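Local coordinates for PcaV transcriptional regulator (Streptomyces coelicolor, PDB 4G9Y), which is a ligand-responsive MarR-family transcription factor that probably binds DNA through its winged helix-turn-helix domains, at the interface of chains A and B. Numbering follows the deposited sequence. Chains: chain A/B, PcaV transcriptional regulator.

The interface of chains A and B. Residues chain A 24, 117, 120-121, 133; chain B 12-14.
B:Gly14 lies against one face of the A:His24 imidazole, its CA centred over the ring in a CH-pi contact, 3.3 Å from NE2. With no side chain on the glycine, its CA can sit directly against the imidazole face. At the edge of this ring, in its plane, are the amide oxygen of A:Asn117 and CD2 of A:Phe120. A:His24 NE2 donates a hydrogen bond to A:Asn117 OD1 (2.9 Å, 159° at H), in both the ring plane and the carbonyl plane, which should help hold the imidazole's rotation. CD2 of A:His24 in turn points at one face of the A:Phe120 ring, over its centre. A:His24 and B:His12 both belong to the 3,4-dihydroxybenzoate site, although no such ligand is modelled here, so the packing probably borders the pocket for this likely effector.

B:Pro13 is the main plug from the second chain. Its CG approaches A:Asn117 OD1 to 3.4 Å, while its CB meets the ring margin of A:Phe120 at CD2 (3.8 Å). With CG anti to the backbone N (chi1 -174°), the A:Phe120 ring is set between A:His24 and this proline. On the other flank, A:Phe133 brings the tip of its ring, CZ, to 4.0 Å from B:Pro13 CB, and the methyls of A:Leu121 lie more loosely against the pyrrolidine, CD1 at 4.1 Å from B:Pro13 CG.

B:Pro13 and B:Gly14 begin the first turn of helix 13-31 of chain B, which enters between helices 13-31, 100-121 and 126-144 of chain A; the two-fold axis of the dimer repeats the arrangement.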
ATOM      1  N   HIS A  24       5.910   6.614   4.323  1.00 18.46           N
ATOM      2  CA  HIS A  24       6.161   7.550   3.226  1.00 15.10           C
ATOM      3  C   HIS A  24       4.897   8.361   2.900  1.00 19.38           C
ATOM      4  O   HIS A  24       4.957   9.566   2.642  1.00 18.55           O
ATOM      5  CB  HIS A  24       6.649   6.811   1.979  1.00 19.85           C
ATOM      6  CG  HIS A  24       7.131   7.730   0.907  1.00 22.26           C
ATOM      7  ND1 HIS A  24       6.295   8.254  -0.051  1.00 20.56           N
ATOM      8  CD2 HIS A  24       8.354   8.260   0.673  1.00 19.84           C
ATOM      9  CE1 HIS A  24       6.987   9.058  -0.841  1.00 24.56           C
ATOM     10  NE2 HIS A  24       8.240   9.074  -0.426  1.00 19.47           N
ATOM     11  N   ASN A 117      11.767  13.544   0.603  1.00 16.02           N
ATOM     12  CA  ASN A 117      12.489  12.293   0.394  1.00 17.90           C
ATOM     13  C   ASN A 117      13.872  12.261   1.047  1.00 22.27           C
ATOM     14  O   ASN A 117      14.334  11.212   1.475  1.00 20.41           O
ATOM     15  CB  ASN A 117      12.583  11.959  -1.094  1.00 18.86           C
ATOM     16  CG  ASN A 117      11.287  11.419  -1.627  1.00 22.61           C
ATOM     17  OD1 ASN A 117      10.639  10.576  -0.988  1.00 24.87           O
ATOM     18  ND2 ASN A 117      10.868  11.923  -2.774  1.00 20.70           N
ATOM     19  N   PHE A 120      12.966  11.577   4.648  1.00 18.95           N
ATOM     20  CA  PHE A 120      12.591  10.161   4.746  1.00 17.82           C
ATOM     21  C   PHE A 120      13.794   9.209   4.919  1.00 19.77           C
ATOM     22  O   PHE A 120      13.750   8.257   5.718  1.00 17.05           O
ATOM     23  CB  PHE A 120      11.789   9.776   3.490  1.00 17.98           C
ATOM     24  CG  PHE A 120      11.204   8.388   3.517  1.00 16.68           C
ATOM     25  CD1 PHE A 120      10.212   8.054   4.423  1.00 18.70           C
ATOM     26  CD2 PHE A 120      11.612   7.436   2.596  1.00 13.24           C
ATOM     27  CE1 PHE A 120       9.641   6.784   4.423  1.00 16.19           C
ATOM     28  CE2 PHE A 120      11.055   6.147   2.590  1.00 21.13           C
ATOM     29  CZ  PHE A 120      10.062   5.824   3.501  1.00 20.84           C
ATOM     30  N   LEU A 121      14.856   9.458   4.157  1.00 15.35           N
ATOM     31  CA  LEU A 121      16.057   8.626   4.182  1.00 16.39           C
ATOM     32  C   LEU A 121      17.089   9.098   5.214  1.00 18.19           C
ATOM     33  O   LEU A 121      18.086   8.425   5.452  1.00 19.33           O
ATOM     34  CB  LEU A 121      16.704   8.613   2.795  1.00 17.42           C
ATOM     35  CG  LEU A 121      15.854   7.924   1.715  1.00 28.53           C
ATOM     36  CD1 LEU A 121      16.564   7.913   0.379  1.00 33.74           C
ATOM     37  CD2 LEU A 121      15.520   6.525   2.148  1.00 21.86           C
ATOM     38  N   PHE A 133      18.587   0.746  -0.623  1.00 14.81           N
ATOM     39  CA  PHE A 133      18.080   0.566  -1.993  1.00 21.63           C
ATOM     40  C   PHE A 133      18.432  -0.792  -2.586  1.00 19.17           C
ATOM     41  O   PHE A 133      17.592  -1.448  -3.203  1.00 17.97           O
ATOM     42  CB  PHE A 133      18.568   1.682  -2.918  1.00 21.70           C
ATOM     43  CG  PHE A 133      17.769   2.925  -2.795  1.00 24.85           C
ATOM     44  CD1 PHE A 133      16.603   3.087  -3.531  1.00 34.53           C
ATOM     45  CD2 PHE A 133      18.144   3.914  -1.912  1.00 22.90           C
ATOM     46  CE1 PHE A 133      15.828   4.231  -3.395  1.00 35.19           C
ATOM     47  CE2 PHE A 133      17.378   5.058  -1.762  1.00 26.42           C
ATOM     48  CZ  PHE A 133      16.216   5.218  -2.500  1.00 29.52           C
TER
ATOM     49  N   HIS B  12      14.162   7.801  -5.624  1.00 55.48           N
ATOM     50  CA  HIS B  12      12.704   7.611  -5.479  1.00 44.23           C
ATOM     51  C   HIS B  12      12.297   6.569  -4.445  1.00 37.09           C
ATOM     52  O   HIS B  12      11.803   5.495  -4.793  1.00 30.50           O
ATOM     53  CB  HIS B  12      12.040   7.310  -6.830  1.00 49.62           C
ATOM     54  CG  HIS B  12      12.377   8.308  -7.897  1.00 57.02           C
ATOM     55  ND1 HIS B  12      11.943   9.616  -7.858  1.00 58.49           N
ATOM     56  CD2 HIS B  12      13.118   8.190  -9.025  1.00 55.60           C
ATOM     57  CE1 HIS B  12      12.397  10.260  -8.918  1.00 61.81           C
ATOM     58  NE2 HIS B  12      13.113   9.416  -9.642  1.00 61.38           N
ATOM     59  N   PRO B  13      12.472   6.892  -3.159  1.00 27.61           N
ATOM     60  CA  PRO B  13      12.176   5.860  -2.167  1.00 21.69           C
ATOM     61  C   PRO B  13      10.676   5.608  -1.998  1.00 17.81           C
ATOM     62  O   PRO B  13      10.327   4.565  -1.507  1.00 22.07           O
ATOM     63  CB  PRO B  13      12.773   6.433  -0.881  1.00 25.58           C
ATOM     64  CG  PRO B  13      12.759   7.924  -1.096  1.00 27.21           C
ATOM     65  CD  PRO B  13      12.992   8.134  -2.555  1.00 27.32           C
ATOM     66  N   GLY B  14       9.809   6.538  -2.394  1.00 26.28           N
ATOM     67  CA  GLY B  14       8.376   6.295  -2.274  1.00 22.73           C
ATOM     68  C   GLY B  14       7.950   5.205  -3.243  1.00 22.71           C
ATOM     69  O   GLY B  14       7.220   4.289  -2.881  1.00 22.73           O
TER